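Local atomic coordinates of dextranase (Pseudarthrobacter oxydans, PDB entry 6NZS), a protein that catalyses the endohydrolysis of (1->6)-alpha-D-glucosidic linkages in dextran. Residues Y155-D160 with G166-E171. Sequence-based numbering, arbitrary orientation.
Sequences YTAYND and GKLTTE
Y155 reaches T170 with the CD2 side of its ring, which the methyl CG2 of T170 meets at 4.1 Å, the two side chains crossing at about a right angle; the aromatic ring also packs on F77 of helix 76-81, while its hydroxyl bonds E181. A water donates to both T156 O and T170 O, a bridge where the strands have begun to part; threonine suits T156, its hydroxyl bonding T180 and its CG2 covering one face of the Y158 ring. The small A157 fits beside the same F77, and its methyl CB lies 4.5 Å from L168 CD2. At Y158 the pairing is direct: Y158 N donates to T169 O at 2.8 Å, and T169 N returns a bond to Y158 O. This is the hydrogen-bonded pair of an antiparallel beta hairpin in the N-terminal Ig-like domain, whose strand 154-159 is flanked on its other edge by strand 176-192. The broad Y158 ring, with CG beside the backbone N (chi1 -64°), spans from T156 to E171, its CD1 3.5 Å from E171 O. Beyond T169, an ST turn bends the chain: E171 N donates to T169 OG1. N159 OD1, which accepts from M161 N, comes to 3.1 Å from G166 CA; a CB there would strike this oxygen and, at G166's backbone angles, the preceding carbonyl O. D160 makes the last backbone bond before the connecting loop, its N donating almost straight (172°) to K167 O. Its carboxylate OD1 serves both K167 N, arriving from above the carboxylate plane, and S162 OG. Were an alanine in its place, both would probably lose their shared partner, and the water bridging OD2 to E171 OE1 one mate.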
loop_
_atom_site.group_PDB
_atom_site.type_symbol
_atom_site.label_atom_id
_atom_site.label_comp_id
_atom_site.label_asym_id
_atom_site.label_seq_id
_atom_site.Cartn_x
_atom_site.Cartn_y
_atom_site.Cartn_z
ATOM N N TYR A 155 0.265 -7.265 19.581
ATOM C CA TYR A 155 1.620 -7.541 20.035
ATOM C C TYR A 155 2.448 -6.290 19.756
ATOM O O TYR A 155 2.054 -5.416 18.975
ATOM C CB TYR A 155 2.231 -8.764 19.315
ATOM C CG TYR A 155 2.805 -8.351 17.983
ATOM C CD1 TYR A 155 1.964 -8.070 16.913
ATOM C CD2 TYR A 155 4.175 -8.151 17.814
ATOM C CE1 TYR A 155 2.458 -7.627 15.712
ATOM C CE2 TYR A 155 4.680 -7.702 16.618
ATOM C CZ TYR A 155 3.817 -7.441 15.563
ATOM O OH TYR A 155 4.311 -6.985 14.367
ATOM N N THR A 156 3.620 -6.214 20.374
ATOM C CA THR A 156 4.543 -5.115 20.131
ATOM C C THR A 156 5.788 -5.649 19.444
ATOM O O THR A 156 6.389 -6.632 19.903
ATOM C CB THR A 156 4.904 -4.396 21.436
ATOM O OG1 THR A 156 3.707 -3.837 22.007
ATOM C CG2 THR A 156 5.934 -3.284 21.189
ATOM N N ALA A 157 6.160 -5.014 18.333
ATOM C CA ALA A 157 7.442 -5.280 17.695
ATOM C C ALA A 157 8.514 -4.430 18.363
ATOM O O ALA A 157 8.305 -3.233 18.603
ATOM C CB ALA A 157 7.366 -4.938 16.210
ATOM N N TYR A 158 9.652 -5.054 18.672
ATOM C CA TYR A 158 10.791 -4.386 19.293
ATOM C C TYR A 158 12.018 -4.470 18.398
ATOM O O TYR A 158 12.171 -5.408 17.618
ATOM C CB TYR A 158 11.156 -5.063 20.622
ATOM C CG TYR A 158 10.078 -4.953 21.661
ATOM C CD1 TYR A 158 9.055 -5.892 21.726
ATOM C CD2 TYR A 158 10.078 -3.915 22.580
ATOM C CE1 TYR A 158 8.055 -5.799 22.682
ATOM C CE2 TYR A 158 9.079 -3.814 23.540
ATOM C CZ TYR A 158 8.068 -4.751 23.577
ATOM O OH TYR A 158 7.076 -4.657 24.538
ATOM N N ASN A 159 12.905 -3.491 18.534
ATOM C CA ASN A 159 14.208 -3.535 17.887
ATOM C C ASN A 159 15.201 -4.009 18.937
ATOM O O ASN A 159 15.298 -3.412 20.014
ATOM C CB ASN A 159 14.600 -2.161 17.332
ATOM C CG ASN A 159 15.888 -2.205 16.510
ATOM O OD1 ASN A 159 16.734 -3.074 16.714
ATOM N ND2 ASN A 159 16.039 -1.268 15.588
ATOM N N ASP A 160 15.892 -5.114 18.649
ATOM C CA ASP A 160 16.849 -5.648 19.618
ATOM C C ASP A 160 18.165 -4.877 19.663
ATOM O O ASP A 160 19.034 -5.196 20.491
ATOM C CB ASP A 160 17.054 -7.164 19.439
ATOM C CG ASP A 160 17.841 -7.538 18.178
ATOM O OD1 ASP A 160 18.364 -6.662 17.457
ATOM O OD2 ASP A 160 17.935 -8.755 17.910
ATOM N N GLY A 166 20.003 -3.022 13.993
ATOM C CA GLY A 166 19.060 -3.762 14.792
ATOM C C GLY A 166 18.288 -4.756 13.952
ATOM O O GLY A 166 18.379 -4.805 12.722
ATOM N N LYS A 167 17.510 -5.573 14.653
ATOM C CA LYS A 167 16.610 -6.542 14.051
ATOM C C LYS A 167 15.319 -6.515 14.850
ATOM O O LYS A 167 15.330 -6.263 16.058
ATOM C CB LYS A 167 17.184 -7.967 14.118
ATOM C CG LYS A 167 18.447 -8.174 13.292
ATOM C CD LYS A 167 18.113 -8.538 11.857
ATOM C CE LYS A 167 19.304 -8.326 10.927
ATOM N NZ LYS A 167 18.869 -8.154 9.511
ATOM N N LEU A 168 14.206 -6.772 14.172
ATOM C CA LEU A 168 12.932 -6.836 14.873
ATOM C C LEU A 168 12.781 -8.161 15.614
ATOM O O LEU A 168 13.232 -9.217 15.159
ATOM C CB LEU A 168 11.761 -6.642 13.910
ATOM C CG LEU A 168 11.590 -5.220 13.390
ATOM C CD1 LEU A 168 10.360 -5.183 12.506
ATOM C CD2 LEU A 168 11.468 -4.207 14.511
ATOM N N THR A 169 12.126 -8.097 16.769
ATOM C CA THR A 169 11.848 -9.270 17.581
ATOM C C THR A 169 10.588 -9.000 18.388
ATOM O O THR A 169 10.207 -7.848 18.616
ATOM C CB THR A 169 13.034 -9.570 18.512
ATOM O OG1 THR A 169 12.727 -10.699 19.339
ATOM C CG2 THR A 169 13.318 -8.366 19.400
ATOM N N THR A 170 9.928 -10.076 18.811
ATOM C CA THR A 170 8.812 -9.929 19.733
ATOM C C THR A 170 9.252 -9.935 21.188
ATOM O O THR A 170 8.410 -9.754 22.072
ATOM C CB THR A 170 7.752 -11.021 19.508
ATOM O OG1 THR A 170 8.365 -12.302 19.646
ATOM C CG2 THR A 170 7.148 -10.905 18.125
ATOM N N GLU A 171 10.546 -10.146 21.454
ATOM C CA GLU A 171 11.052 -10.115 22.823
ATOM C C GLU A 171 11.190 -8.670 23.286
ATOM O O GLU A 171 11.793 -7.840 22.595
ATOM C CB GLU A 171 12.399 -10.853 22.939
ATOM C CG GLU A 171 13.566 -10.238 22.179
ATOM C CD GLU A 171 14.939 -10.818 22.522
ATOM O OE1 GLU A 171 15.968 -10.187 22.134
ATOM O OE2 GLU A 171 14.981 -11.906 23.158
HETATM O O HOH W 1 5.903 -8.709 21.481
HETATM O O HOH W 2 17.067 -10.654 19.825
#